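Local coordinates for thymidine kinase (Equid herpesvirus 4, PDB 1P73), which probably transfers the gamma-phosphate of ATP to thymidine, making dTMP for viral DNA replication through the pyrimidine salvage pathway, at residues G14-G19 against T188-L193. Numbering follows the deposited sequence.
With 4TA (p1-(5'-adenosyl)p4-(5'-(2'-deoxy-thymidyl))tetraphosphate), chain N.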
loop_
_atom_site.group_PDB
_atom_site.type_symbol
_atom_site.label_atom_id
_atom_site.label_comp_id
_atom_site.label_asym_id
_atom_site.label_seq_id
_atom_site.Cartn_x
_atom_site.Cartn_y
_atom_site.Cartn_z
ATOM N N GLY B 14 14.559 12.265 -6.092
ATOM C CA GLY B 14 15.972 12.013 -6.318
ATOM C C GLY B 14 16.709 11.497 -5.101
ATOM O O GLY B 14 16.092 11.156 -4.095
ATOM N N VAL B 15 18.032 11.413 -5.206
ATOM C CA VAL B 15 18.881 11.060 -4.068
ATOM C C VAL B 15 18.960 12.232 -3.099
ATOM O O VAL B 15 19.017 13.384 -3.517
ATOM C CB VAL B 15 20.315 10.745 -4.502
ATOM C CG1 VAL B 15 21.097 10.167 -3.362
ATOM C CG2 VAL B 15 20.311 9.792 -5.659
ATOM N N TYR B 16 18.989 11.937 -1.805
ATOM C CA TYR B 16 19.110 12.982 -0.805
ATOM C C TYR B 16 20.434 13.744 -0.902
ATOM O O TYR B 16 21.450 13.208 -1.376
ATOM C CB TYR B 16 18.905 12.404 0.590
ATOM C CG TYR B 16 19.924 11.386 1.025
ATOM C CD1 TYR B 16 21.108 11.780 1.661
ATOM C CD2 TYR B 16 19.695 10.020 0.837
ATOM C CE1 TYR B 16 22.044 10.844 2.076
ATOM C CE2 TYR B 16 20.626 9.073 1.253
ATOM C CZ TYR B 16 21.797 9.492 1.872
ATOM O OH TYR B 16 22.724 8.557 2.290
ATOM N N GLY B 17 20.403 14.996 -0.448
ATOM C CA GLY B 17 21.567 15.866 -0.448
ATOM C C GLY B 17 21.904 16.523 -1.784
ATOM O O GLY B 17 23.010 17.038 -1.960
ATOM N N ILE B 18 20.967 16.505 -2.728
ATOM C CA ILE B 18 21.198 17.119 -4.030
ATOM C C ILE B 18 20.747 18.582 -4.055
ATOM O O ILE B 18 21.353 19.398 -4.730
ATOM C CB ILE B 18 20.538 16.285 -5.142
ATOM C CG1 ILE B 18 21.496 15.190 -5.600
ATOM C CG2 ILE B 18 20.129 17.151 -6.327
ATOM C CD1 ILE B 18 20.977 14.325 -6.752
ATOM N N GLY B 19 19.692 18.902 -3.308
ATOM C CA GLY B 19 19.122 20.240 -3.280
ATOM C C GLY B 19 17.640 20.277 -3.622
ATOM O O GLY B 19 17.143 21.241 -4.219
ATOM N N THR B 188 28.818 4.194 -1.088
ATOM C CA THR B 188 28.183 3.026 -1.682
ATOM C C THR B 188 26.669 3.166 -1.795
ATOM O O THR B 188 26.103 2.816 -2.822
ATOM C CB THR B 188 28.548 1.758 -0.896
ATOM O OG1 THR B 188 29.971 1.673 -0.778
ATOM C CG2 THR B 188 28.205 0.512 -1.701
ATOM N N LEU B 189 26.015 3.676 -0.757
ATOM C CA LEU B 189 24.571 3.867 -0.815
ATOM C C LEU B 189 24.214 4.939 -1.845
ATOM O O LEU B 189 23.325 4.726 -2.661
ATOM C CB LEU B 189 23.995 4.205 0.562
ATOM C CG LEU B 189 22.490 4.481 0.698
ATOM C CD1 LEU B 189 21.668 3.220 0.560
ATOM C CD2 LEU B 189 22.197 5.131 2.035
ATOM N N ILE B 190 24.918 6.070 -1.834
ATOM C CA ILE B 190 24.600 7.150 -2.771
ATOM C C ILE B 190 24.796 6.687 -4.215
ATOM O O ILE B 190 23.939 6.907 -5.064
ATOM C CB ILE B 190 25.400 8.443 -2.448
ATOM C CG1 ILE B 190 24.860 9.091 -1.168
ATOM C CG2 ILE B 190 25.287 9.460 -3.578
ATOM C CD1 ILE B 190 25.917 9.542 -0.225
ATOM N N ALA B 191 25.908 6.007 -4.471
ATOM C CA ALA B 191 26.187 5.453 -5.789
ATOM C C ALA B 191 25.066 4.518 -6.263
ATOM O O ALA B 191 24.646 4.610 -7.425
ATOM C CB ALA B 191 27.513 4.745 -5.782
ATOM N N THR B 192 24.588 3.641 -5.366
ATOM C CA THR B 192 23.459 2.734 -5.654
ATOM C C THR B 192 22.135 3.482 -5.838
ATOM O O THR B 192 21.383 3.224 -6.788
ATOM C CB THR B 192 23.331 1.637 -4.569
ATOM O OG1 THR B 192 24.492 0.807 -4.611
ATOM C CG2 THR B 192 22.228 0.636 -4.907
ATOM N N LEU B 193 21.875 4.431 -4.947
ATOM C CA LEU B 193 20.705 5.298 -5.048
ATOM C C LEU B 193 20.703 6.169 -6.314
ATOM O O LEU B 193 19.647 6.423 -6.900
ATOM C CB LEU B 193 20.583 6.156 -3.793
ATOM C CG LEU B 193 19.784 5.471 -2.690
ATOM C CD1 LEU B 193 19.941 6.211 -1.373
ATOM C CD2 LEU B 193 18.300 5.337 -3.094
HETATM C C5M 4TA N . 12.115 8.543 1.367
HETATM C C5 4TA N . 13.148 7.807 2.167
HETATM C C6 4TA N . 14.141 8.505 2.845
HETATM N N1 4TA N . 15.070 7.834 3.558
HETATM C C1B 4TA N . 16.115 8.565 4.293
HETATM C C2B 4TA N . 17.278 9.044 3.434
HETATM C C3B 4TA N . 17.767 10.299 4.149
HETATM O O3B 4TA N . 18.958 10.064 4.900
HETATM C C4B 4TA N . 16.641 10.702 5.096
HETATM C C5B 4TA N . 16.109 12.099 4.796
HETATM O "O5'" 4TA N . 15.880 12.270 3.392
HETATM P PD 4TA N . 15.780 13.755 2.757
HETATM O O2D 4TA N . 15.474 13.652 1.268
HETATM O O1D 4TA N . 14.883 14.531 3.692
HETATM O OCD 4TA N . 17.282 14.325 2.964
HETATM P PC 4TA N . 17.752 15.818 2.554
HETATM O O1C 4TA N . 16.793 16.824 3.158
HETATM O O2C 4TA N . 19.216 15.887 2.933
HETATM O OBC 4TA N . 17.634 15.840 0.927
HETATM P PB 4TA N . 17.298 17.121 -0.001
HETATM O O2B 4TA N . 15.986 17.687 0.444
HETATM O O1B 4TA N . 17.570 16.778 -1.443
HETATM O OAB 4TA N . 18.444 18.163 0.343
HETATM P PA 4TA N . 18.225 19.715 0.722
HETATM O O1A 4TA N . 17.171 20.400 -0.119
HETATM O O2A 4TA N . 18.170 19.799 2.240
HETATM O OA 4TA N . 19.672 20.221 0.213
HETATM C "C5'" 4TA N . 20.835 19.419 0.481
HETATM C "C4'" 4TA N . 21.951 20.205 1.180
HETATM O "O1'" 4TA N . 22.680 20.991 0.227
HETATM C "C1'" 4TA N . 22.380 22.385 0.361
HETATM C "C2'" 4TA N . 21.389 22.517 1.519
HETATM O "O2'" 4TA N . 21.678 23.623 2.364
HETATM C "C3'" 4TA N . 21.439 21.172 2.237
HETATM O "O3'" 4TA N . 22.365 21.171 3.315
HETATM N N9A 4TA N . 21.753 22.860 -0.901
HETATM C C8A 4TA N . 20.508 22.741 -1.435
HETATM N N7A 4TA N . 20.432 23.371 -2.660
HETATM C C5A 4TA N . 21.711 23.879 -2.840
HETATM C C4A 4TA N . 22.477 23.555 -1.775
HETATM N N3A 4TA N . 23.786 23.927 -1.681
HETATM C C2A 4TA N . 24.336 24.644 -2.683
HETATM N N1A 4TA N . 23.596 24.985 -3.763
HETATM C C6A 4TA N . 22.284 24.617 -3.865
HETATM N N6A 4TA N . 21.528 24.949 -4.943
HETATM O "O4'" 4TA N . 15.600 9.724 4.956
HETATM C C2 4TA N . 15.034 6.405 3.640
HETATM O O2 4TA N . 15.898 5.781 4.313
HETATM N N3 4TA N . 14.075 5.687 2.988
HETATM C C4 4TA N . 13.131 6.321 2.256
HETATM O O4 4TA N . 12.256 5.655 1.671
#
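Tyr16 and Val15 of the ATP-binding P-loop lean on one side of helix 187-208, while the bound bisubstrate analogue 4TA lies over one face of the tyrosine ring. With chi1 at 63° and chi2 at 88°, the ring has O3B on the deoxyribose of 4TA 4.0 Å above its plane, over its centre, and meets the helix at its hydroxyl end and CE2. At the ring edge, near its plane, Leu189 CD2 comes within 3.5 Å of Tyr16 OH, while Leu193 CD1 approaches Tyr16 CE2 obliquely at 3.9 Å. Val15 CG2 is similarly close to the carbonyl Leu193 O, at 3.7 Å. Packing is looser at Ile190, whose CG2 is 4.3 Å from Val15 CG1; yet this side is no solvent edge, for all five touching residues are buried and His171 of helix 168-177 also touches Val15 and Ile190. Beyond Tyr16 the loop turns to the phosphates: Gly17 N donates a nearly straight bond (170°) to the bridging oxygen OBC of 4TA, 3.2 Å away. Loop and helix thus meet through van der Waals contacts, mostly between apolar groups, whereas the loop's directional bonds go to 4TA and to side chains such as His171 and Arg174.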